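Local coordinates for tryptophan halogenase (Shewanella frigidimarina, PDB 2PYX), which probably acts as an FAD-dependent monooxygenase of the tryptophan halogenase family, whose characterised members include enzymes that use reduced flavin to halogenate tryptophan, at residues V250-R255 / S301-D306; K293-V298 / K311-Y316. All coordinates share one frame; numbering follows the deposited sequence.

In the fold
From the N terminus, the chain leaves helix 248-251, runs through 252-254 into strand 255-262, and passes through the antiparallel strands 274-279 and 282-288 before reaching strand 292-299. Residues 301-306 then turn back against 250-255, so contact 1 closes a long, strand-rich excursion, and helix 306-317 follows. That helix folds over the strand it has just left, and contact 2 closes this shorter loop. In sequence the contacts cross, since 293-298 lies between the two segments of contact 1 and 311-316 follows both. They meet where Asn253 and Arg255 pack on Val298. Together they tie helix 248-251, the sheet and its covering helix 306-317.

Contact 1 of 2, residues V250-R255 / S301-D306; sequences VLFNDR and SSHTND
Asp254 carries CG between the backbone N and the carbonyl carbon (chi1 60°), and Ser301 holds OG in the same position, which brings carboxylate and hydroxyl together. The Ser301 N-H points almost straight at Asp254 OD1 (2.9 Å, 170°), meeting it on the syn side and slightly out of the carboxylate plane. Ser301 OG sits near both oxygens, 2.8 Å from Asp254 OD1, in weak bonds whose one proton could serve either. Lys248 forms a salt bridge with OD2, and a water links that oxygen to Phe252 O and Ser302 N. Ser301 OG also lies over one face of the Arg255 guanidinium, 3.6 Å from Arg255 CZ. In the guanidinium plane but from above that of the carbonyl, Arg255 NH1 donates to Asp254 O at 3.0 Å, while a second water joins Arg255 NE to OD2 of Asp306, whose OD1 is hydrogen-bonded to Tyr299 OH. Phe252 CD2 approaches His303 CE1 at 3.8 Å, the rings 29° from parallel but slid apart. Asp254 and Arg255 form a classic beta bulge opposite Tyr299. The contact joins the exit of helix 248-251 and the start of strand 255-262 to the loop before helix 306-317, with helix 421-425 packed beside Phe252 and His303.

Contact 2 of 2, residues K293-V298 / K311-Y316; sequences KGVGYV and KTLFNY
Tyr297 of strand 293-298 reaches across to Thr312 of helix 311-316 where helix 306-317 packs on one face of the mixed beta-sheet, running back across strand 292-299 with the axes of the two segments at 143° and 8.8 Å apart. From Tyr297 CB, which points toward the helix, chi1 of -175° sets CG anti to the backbone N. Farther out, CD2 passes Thr312 CB and CG2 at a longer 4.2 Å, and CE2 makes the close approach, 3.7 Å from Thr312 CG2. CZ lies 3.9 Å from that same methyl, and OH ends the side chain 4.0 Å from Thr312 CG2, with the backbone N of Asn281 donating to it. Val295, two residues earlier on the same side of the strand, makes a second apolar contact. Its CG1 touches Leu313 CD1 at 3.8 Å and Tyr316 CE2 at the same distance, so one methyl meets two helix residues a turn apart. Tyr316 OH is bound by Asp286, and Ile284 touches Val295, Tyr297 and Tyr316, extending the apolar layer onto strand 282-288. No direct hydrogen bond crosses between the segments; a single water bridges them, 2.8 Å from Tyr297 OH and 3.0 Å from Thr312 OG1.

Contact 1 of 2, residues V250-R255 / S301-D306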
ATOM      1  N   VAL A 250      -0.514  -7.045 -18.568  1.00  7.21           N
ATOM      2  CA  VAL A 250      -0.599  -5.613 -18.365  1.00  7.39           C
ATOM      3  C   VAL A 250       0.699  -5.038 -17.790  1.00  6.84           C
ATOM      4  O   VAL A 250       1.221  -4.058 -18.289  1.00  6.94           O
ATOM      5  CB  VAL A 250      -1.784  -5.260 -17.413  1.00  9.10           C
ATOM      6  CG1 VAL A 250      -1.872  -3.755 -17.119  1.00  7.59           C
ATOM      7  CG2 VAL A 250      -3.080  -5.732 -17.996  1.00  9.98           C
ATOM      8  N   LEU A 251       1.197  -5.613 -16.697  1.00  7.76           N
ATOM      9  CA  LEU A 251       2.327  -5.022 -15.966  1.00  8.94           C
ATOM     10  C   LEU A 251       3.692  -5.591 -16.340  1.00  9.16           C
ATOM     11  O   LEU A 251       4.683  -4.937 -16.073  1.00  9.31           O
ATOM     12  CB  LEU A 251       2.131  -5.198 -14.472  1.00  9.90           C
ATOM     13  CG  LEU A 251       0.900  -4.504 -13.894  1.00  9.64           C
ATOM     14  CD1 LEU A 251       0.771  -4.806 -12.414  1.00 16.11           C
ATOM     15  CD2 LEU A 251       0.908  -3.021 -14.146  1.00 13.84           C
ATOM     16  N   PHE A 252       3.724  -6.802 -16.894  1.00  7.29           N
ATOM     17  CA  PHE A 252       4.946  -7.494 -17.366  1.00  7.74           C
ATOM     18  C   PHE A 252       5.831  -8.022 -16.248  1.00  8.61           C
ATOM     19  O   PHE A 252       6.366  -9.127 -16.379  1.00  8.26           O
ATOM     20  CB  PHE A 252       5.817  -6.642 -18.290  1.00  7.97           C
ATOM     21  CG  PHE A 252       5.134  -6.027 -19.466  1.00  6.75           C
ATOM     22  CD1 PHE A 252       3.932  -6.516 -19.982  1.00  8.97           C
ATOM     23  CD2 PHE A 252       5.737  -4.956 -20.108  1.00  7.55           C
ATOM     24  CE1 PHE A 252       3.356  -5.885 -21.086  1.00  9.01           C
ATOM     25  CE2 PHE A 252       5.173  -4.375 -21.183  1.00  8.98           C
ATOM     26  CZ  PHE A 252       4.000  -4.828 -21.683  1.00  7.42           C
ATOM     27  N   ASN A 253       6.018  -7.234 -15.200  1.00  8.10           N
ATOM     28  CA  ASN A 253       6.996  -7.573 -14.155  1.00  7.88           C
ATOM     29  C   ASN A 253       6.597  -8.821 -13.429  1.00  8.27           C
ATOM     30  O   ASN A 253       5.501  -8.908 -12.883  1.00 11.49           O
ATOM     31  CB  ASN A 253       7.164  -6.408 -13.205  1.00  8.03           C
ATOM     32  CG  ASN A 253       7.536  -5.180 -13.929  1.00  7.41           C
ATOM     33  OD1 ASN A 253       8.513  -5.186 -14.725  1.00  8.83           O
ATOM     34  ND2 ASN A 253       6.851  -4.107 -13.647  1.00  9.33           N
ATOM     35  N   ASP A 254       7.545  -9.736 -13.298  1.00  7.17           N
ATOM     36  CA  ASP A 254       7.316 -11.012 -12.630  1.00  7.83           C
ATOM     37  C   ASP A 254       8.549 -11.458 -11.833  1.00  9.70           C
ATOM     38  O   ASP A 254       8.650 -12.624 -11.461  1.00  8.59           O
ATOM     39  CB  ASP A 254       6.892 -12.099 -13.632  1.00  8.75           C
ATOM     40  CG  ASP A 254       7.925 -12.368 -14.732  1.00  9.47           C
ATOM     41  OD1 ASP A 254       9.011 -11.741 -14.721  1.00  9.66           O
ATOM     42  OD2 ASP A 254       7.616 -13.222 -15.598  1.00  9.80           O
ATOM     43  N   ARG A 255       9.431 -10.509 -11.550  1.00  8.85           N
ATOM     44  CA  ARG A 255      10.639 -10.763 -10.739  1.00  8.55           C
ATOM     45  C   ARG A 255      10.889  -9.611  -9.807  1.00  8.96           C
ATOM     46  O   ARG A 255      10.561  -8.478 -10.123  1.00  7.81           O
ATOM     47  CB  ARG A 255      11.859 -10.914 -11.630  1.00  9.01           C
ATOM     48  CG  ARG A 255      11.818 -12.071 -12.582  1.00 10.07           C
ATOM     49  CD  ARG A 255      11.998 -13.385 -11.915  1.00 10.59           C
ATOM     50  NE  ARG A 255      12.112 -14.494 -12.860  1.00 10.66           N
ATOM     51  CZ  ARG A 255      11.099 -15.187 -13.363  1.00 10.46           C
ATOM     52  NH1 ARG A 255       9.846 -14.893 -13.059  1.00 12.32           N
ATOM     53  NH2 ARG A 255      11.327 -16.221 -14.183  1.00 12.66           N
ATOM     54  N   SER A 301      11.002 -10.797 -16.565  1.00  8.48           N
ATOM     55  CA  SER A 301      11.891 -11.861 -17.077  1.00  8.98           C
ATOM     56  C   SER A 301      11.753 -12.106 -18.564  1.00  8.76           C
ATOM     57  O   SER A 301      12.640 -12.739 -19.156  1.00  8.86           O
ATOM     58  CB  SER A 301      11.644 -13.155 -16.340  1.00  8.06           C
ATOM     59  OG  SER A 301      10.314 -13.601 -16.441  1.00  8.60           O
ATOM     60  N   SER A 302      10.660 -11.639 -19.190  1.00  7.52           N
ATOM     61  CA  SER A 302      10.568 -11.743 -20.641  1.00  7.33           C
ATOM     62  C   SER A 302      11.261 -10.611 -21.350  1.00  9.27           C
ATOM     63  O   SER A 302      11.272 -10.603 -22.596  1.00 10.23           O
ATOM     64  CB  SER A 302       9.131 -11.886 -21.117  1.00  9.43           C
ATOM     65  OG  SER A 302       8.402 -10.709 -20.879  1.00 11.40           O
ATOM     66  N   HIS A 303      11.855  -9.681 -20.598  1.00  7.85           N
ATOM     67  CA  HIS A 303      12.653  -8.607 -21.158  1.00  7.41           C
ATOM     68  C   HIS A 303      14.135  -8.667 -20.796  1.00  8.82           C
ATOM     69  O   HIS A 303      14.946  -8.152 -21.551  1.00 12.19           O
ATOM     70  CB  HIS A 303      12.094  -7.238 -20.759  1.00  8.48           C
ATOM     71  CG  HIS A 303      10.769  -6.961 -21.384  1.00  6.19           C
ATOM     72  ND1 HIS A 303       9.586  -7.379 -20.818  1.00  7.43           N
ATOM     73  CD2 HIS A 303      10.434  -6.303 -22.519  1.00  7.09           C
ATOM     74  CE1 HIS A 303       8.578  -7.008 -21.593  1.00  9.14           C
ATOM     75  NE2 HIS A 303       9.065  -6.375 -22.642  1.00  8.56           N
ATOM     76  N   THR A 304      14.462  -9.259 -19.653  1.00  9.17           N
ATOM     77  CA  THR A 304      15.845  -9.401 -19.218  1.00  9.93           C
ATOM     78  C   THR A 304      16.051 -10.694 -18.453  1.00  9.27           C
ATOM     79  O   THR A 304      15.158 -11.188 -17.755  1.00 10.02           O
ATOM     80  CB  THR A 304      16.291  -8.225 -18.346  1.00 10.81           C
ATOM     81  OG1 THR A 304      17.670  -8.424 -17.964  1.00 13.74           O
ATOM     82  CG2 THR A 304      15.491  -8.120 -17.069  1.00 10.19           C
ATOM     83  N   ASN A 305      17.259 -11.263 -18.578  1.00 11.52           N
ATOM     84  CA  ASN A 305      17.625 -12.373 -17.702  1.00 12.34           C
ATOM     85  C   ASN A 305      18.027 -11.878 -16.313  1.00 12.01           C
ATOM     86  O   ASN A 305      18.059 -10.659 -16.064  1.00 10.13           O
ATOM     87  CB  ASN A 305      18.669 -13.300 -18.334  1.00 12.92           C
ATOM     88  CG  ASN A 305      20.032 -12.691 -18.422  1.00 14.74           C
ATOM     89  OD1 ASN A 305      20.352 -11.734 -17.726  1.00 14.69           O
ATOM     90  ND2 ASN A 305      20.871 -13.289 -19.251  1.00 15.02           N
ATOM     91  N   ASP A 306      18.271 -12.810 -15.395  1.00 13.49           N
ATOM     92  CA  ASP A 306      18.563 -12.443 -14.038  1.00 12.40           C
ATOM     93  C   ASP A 306      19.988 -11.928 -13.849  1.00 14.27           C
ATOM     94  O   ASP A 306      20.238 -11.077 -12.991  1.00 14.21           O
ATOM     95  CB  ASP A 306      18.270 -13.610 -13.106  1.00 13.96           C
ATOM     96  CG  ASP A 306      16.838 -14.076 -13.207  1.00 16.63           C
ATOM     97  OD1 ASP A 306      15.916 -13.221 -13.201  1.00 14.07           O
ATOM     98  OD2 ASP A 306      16.621 -15.281 -13.282  1.00 18.34           O
TER
HETATM   99  O   HOH W   1       7.873 -11.284 -18.017  1.00 10.55           O
HETATM  100  O   HOH W   2      14.232 -15.778 -14.462  1.00 12.97           O

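Contact 2 of 2, residues K293-V298 / K311-Y316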
ATOM      1  N   LYS A 293      18.474   1.047   4.497  1.00 19.35           N
ATOM      2  CA  LYS A 293      17.498   1.098   3.395  1.00 19.93           C
ATOM      3  C   LYS A 293      17.179  -0.311   2.891  1.00 20.70           C
ATOM      4  O   LYS A 293      17.985  -1.240   3.001  1.00 23.42           O
ATOM      5  CB  LYS A 293      18.030   1.927   2.235  1.00 19.02           C
ATOM      6  CG  LYS A 293      18.191   3.407   2.556  1.00 22.65           C
ATOM      7  CD  LYS A 293      18.950   4.165   1.497  1.00 24.96           C
ATOM      8  CE  LYS A 293      20.459   3.987   1.667  1.00 32.21           C
ATOM      9  NZ  LYS A 293      21.243   4.641   0.578  1.00 32.24           N
ATOM     10  N   GLY A 294      15.972  -0.463   2.366  1.00 16.29           N
ATOM     11  CA  GLY A 294      15.583  -1.659   1.615  1.00 16.50           C
ATOM     12  C   GLY A 294      15.483  -1.260   0.173  1.00 15.41           C
ATOM     13  O   GLY A 294      14.855  -0.240  -0.137  1.00 15.33           O
ATOM     14  N   VAL A 295      16.127  -2.032  -0.704  1.00 13.71           N
ATOM     15  CA  VAL A 295      16.204  -1.713  -2.135  1.00 14.24           C
ATOM     16  C   VAL A 295      15.810  -2.960  -2.932  1.00 12.90           C
ATOM     17  O   VAL A 295      16.159  -4.068  -2.556  1.00 12.85           O
ATOM     18  CB  VAL A 295      17.624  -1.222  -2.544  1.00 14.23           C
ATOM     19  CG1 VAL A 295      17.735  -0.994  -4.028  1.00 14.76           C
ATOM     20  CG2 VAL A 295      17.956   0.066  -1.830  1.00 15.34           C
ATOM     21  N   GLY A 296      15.055  -2.781  -4.033  1.00 12.24           N
ATOM     22  CA  GLY A 296      14.745  -3.904  -4.888  1.00 12.03           C
ATOM     23  C   GLY A 296      14.492  -3.503  -6.310  1.00 11.79           C
ATOM     24  O   GLY A 296      13.930  -2.442  -6.553  1.00 12.06           O
ATOM     25  N   TYR A 297      14.897  -4.363  -7.248  1.00 10.19           N
ATOM     26  CA  TYR A 297      14.644  -4.145  -8.644  1.00  8.64           C
ATOM     27  C   TYR A 297      13.475  -5.071  -9.032  1.00  8.87           C
ATOM     28  O   TYR A 297      13.555  -6.296  -8.916  1.00  9.90           O
ATOM     29  CB  TYR A 297      15.870  -4.530  -9.476  1.00  9.85           C
ATOM     30  CG  TYR A 297      15.804  -4.260 -10.958  1.00  9.47           C
ATOM     31  CD1 TYR A 297      14.862  -3.400 -11.514  1.00  7.79           C
ATOM     32  CD2 TYR A 297      16.716  -4.850 -11.823  1.00 11.00           C
ATOM     33  CE1 TYR A 297      14.842  -3.156 -12.928  1.00  7.81           C
ATOM     34  CE2 TYR A 297      16.676  -4.622 -13.185  1.00 10.68           C
ATOM     35  CZ  TYR A 297      15.772  -3.758 -13.746  1.00  8.66           C
ATOM     36  OH  TYR A 297      15.715  -3.484 -15.069  1.00 10.61           O
ATOM     37  N   VAL A 298      12.359  -4.440  -9.432  1.00  8.30           N
ATOM     38  CA  VAL A 298      11.193  -5.101 -10.005  1.00  8.33           C
ATOM     39  C   VAL A 298      11.390  -5.099 -11.500  1.00  7.15           C
ATOM     40  O   VAL A 298      11.560  -4.040 -12.092  1.00  7.51           O
ATOM     41  CB  VAL A 298       9.935  -4.290  -9.645  1.00  8.81           C
ATOM     42  CG1 VAL A 298       8.727  -4.784 -10.429  1.00  8.64           C
ATOM     43  CG2 VAL A 298       9.708  -4.313  -8.162  1.00  9.87           C
ATOM     44  N   LYS A 311      23.088  -6.954 -12.432  1.00 13.89           N
ATOM     45  CA  LYS A 311      24.041  -5.893 -12.782  1.00 14.36           C
ATOM     46  C   LYS A 311      23.412  -4.509 -12.659  1.00 14.86           C
ATOM     47  O   LYS A 311      23.994  -3.588 -12.101  1.00 15.53           O
ATOM     48  CB  LYS A 311      24.638  -6.091 -14.171  1.00 16.85           C
ATOM     49  CG  LYS A 311      25.711  -5.059 -14.568  1.00 26.19           C
ATOM     50  CD  LYS A 311      26.919  -5.074 -13.642  1.00 36.76           C
ATOM     51  CE  LYS A 311      28.036  -4.170 -14.195  1.00 32.93           C
ATOM     52  NZ  LYS A 311      29.208  -4.065 -13.259  1.00 47.01           N
ATOM     53  N   THR A 312      22.199  -4.372 -13.169  1.00 13.78           N
ATOM     54  CA  THR A 312      21.446  -3.159 -13.027  1.00 12.91           C
ATOM     55  C   THR A 312      21.244  -2.779 -11.567  1.00 14.24           C
ATOM     56  O   THR A 312      21.405  -1.610 -11.211  1.00 13.75           O
ATOM     57  CB  THR A 312      20.079  -3.325 -13.778  1.00 12.87           C
ATOM     58  OG1 THR A 312      20.350  -3.601 -15.156  1.00 15.89           O
ATOM     59  CG2 THR A 312      19.243  -2.074 -13.689  1.00 16.30           C
ATOM     60  N   LEU A 313      20.889  -3.740 -10.719  1.00 12.76           N
ATOM     61  CA  LEU A 313      20.703  -3.436  -9.281  1.00 12.88           C
ATOM     62  C   LEU A 313      22.019  -2.921  -8.707  1.00 13.42           C
ATOM     63  O   LEU A 313      22.071  -1.920  -7.960  1.00 12.71           O
ATOM     64  CB  LEU A 313      20.263  -4.664  -8.483  1.00 12.92           C
ATOM     65  CG  LEU A 313      20.106  -4.500  -6.967  1.00 12.39           C
ATOM     66  CD1 LEU A 313      19.158  -3.355  -6.612  1.00 13.47           C
ATOM     67  CD2 LEU A 313      19.726  -5.778  -6.318  1.00 16.47           C
ATOM     68  N   PHE A 314      23.084  -3.629  -9.041  1.00 14.69           N
ATOM     69  CA  PHE A 314      24.385  -3.276  -8.447  1.00 15.21           C
ATOM     70  C   PHE A 314      24.858  -1.913  -8.940  1.00 14.25           C
ATOM     71  O   PHE A 314      25.490  -1.175  -8.175  1.00 16.10           O
ATOM     72  CB  PHE A 314      25.435  -4.370  -8.717  1.00 17.11           C
ATOM     73  CG  PHE A 314      25.236  -5.634  -7.940  1.00 16.85           C
ATOM     74  CD1 PHE A 314      24.236  -5.767  -6.979  1.00 20.86           C
ATOM     75  CD2 PHE A 314      26.065  -6.730  -8.153  1.00 20.93           C
ATOM     76  CE1 PHE A 314      24.065  -6.945  -6.269  1.00 20.63           C
ATOM     77  CE2 PHE A 314      25.901  -7.896  -7.429  1.00 20.45           C
ATOM     78  CZ  PHE A 314      24.918  -8.006  -6.483  1.00 19.49           C
ATOM     79  N   ASN A 315      24.591  -1.575 -10.191  1.00 12.91           N
ATOM     80  CA  ASN A 315      24.874  -0.246 -10.715  1.00 15.86           C
ATOM     81  C   ASN A 315      24.158   0.820  -9.908  1.00 17.94           C
ATOM     82  O   ASN A 315      24.723   1.861  -9.569  1.00 18.45           O
ATOM     83  CB  ASN A 315      24.543  -0.120 -12.192  1.00 16.41           C
ATOM     84  CG  ASN A 315      25.476  -0.917 -13.088  1.00 24.44           C
ATOM     85  OD1 ASN A 315      26.548  -1.344 -12.662  1.00 25.63           O
ATOM     86  ND2 ASN A 315      25.056  -1.131 -14.336  1.00 25.11           N
ATOM     87  N   TYR A 316      22.880   0.588  -9.601  1.00 15.09           N
ATOM     88  CA  TYR A 316      22.112   1.560  -8.809  1.00 14.04           C
ATOM     89  C   TYR A 316      22.732   1.755  -7.431  1.00 17.01           C
ATOM     90  O   TYR A 316      22.725   2.879  -6.893  1.00 17.55           O
ATOM     91  CB  TYR A 316      20.645   1.079  -8.686  1.00 14.05           C
ATOM     92  CG  TYR A 316      19.786   1.901  -7.742  1.00 10.84           C
ATOM     93  CD1 TYR A 316      19.054   2.994  -8.192  1.00 13.60           C
ATOM     94  CD2 TYR A 316      19.710   1.580  -6.397  1.00 11.08           C
ATOM     95  CE1 TYR A 316      18.268   3.725  -7.325  1.00 11.70           C
ATOM     96  CE2 TYR A 316      18.913   2.330  -5.510  1.00 13.90           C
ATOM     97  CZ  TYR A 316      18.230   3.414  -5.996  1.00 11.54           C
ATOM     98  OH  TYR A 316      17.429   4.187  -5.160  1.00 13.55           O
TER
HETATM   99  O   HOH W   3      17.902  -4.518 -16.549  0.50  5.50           O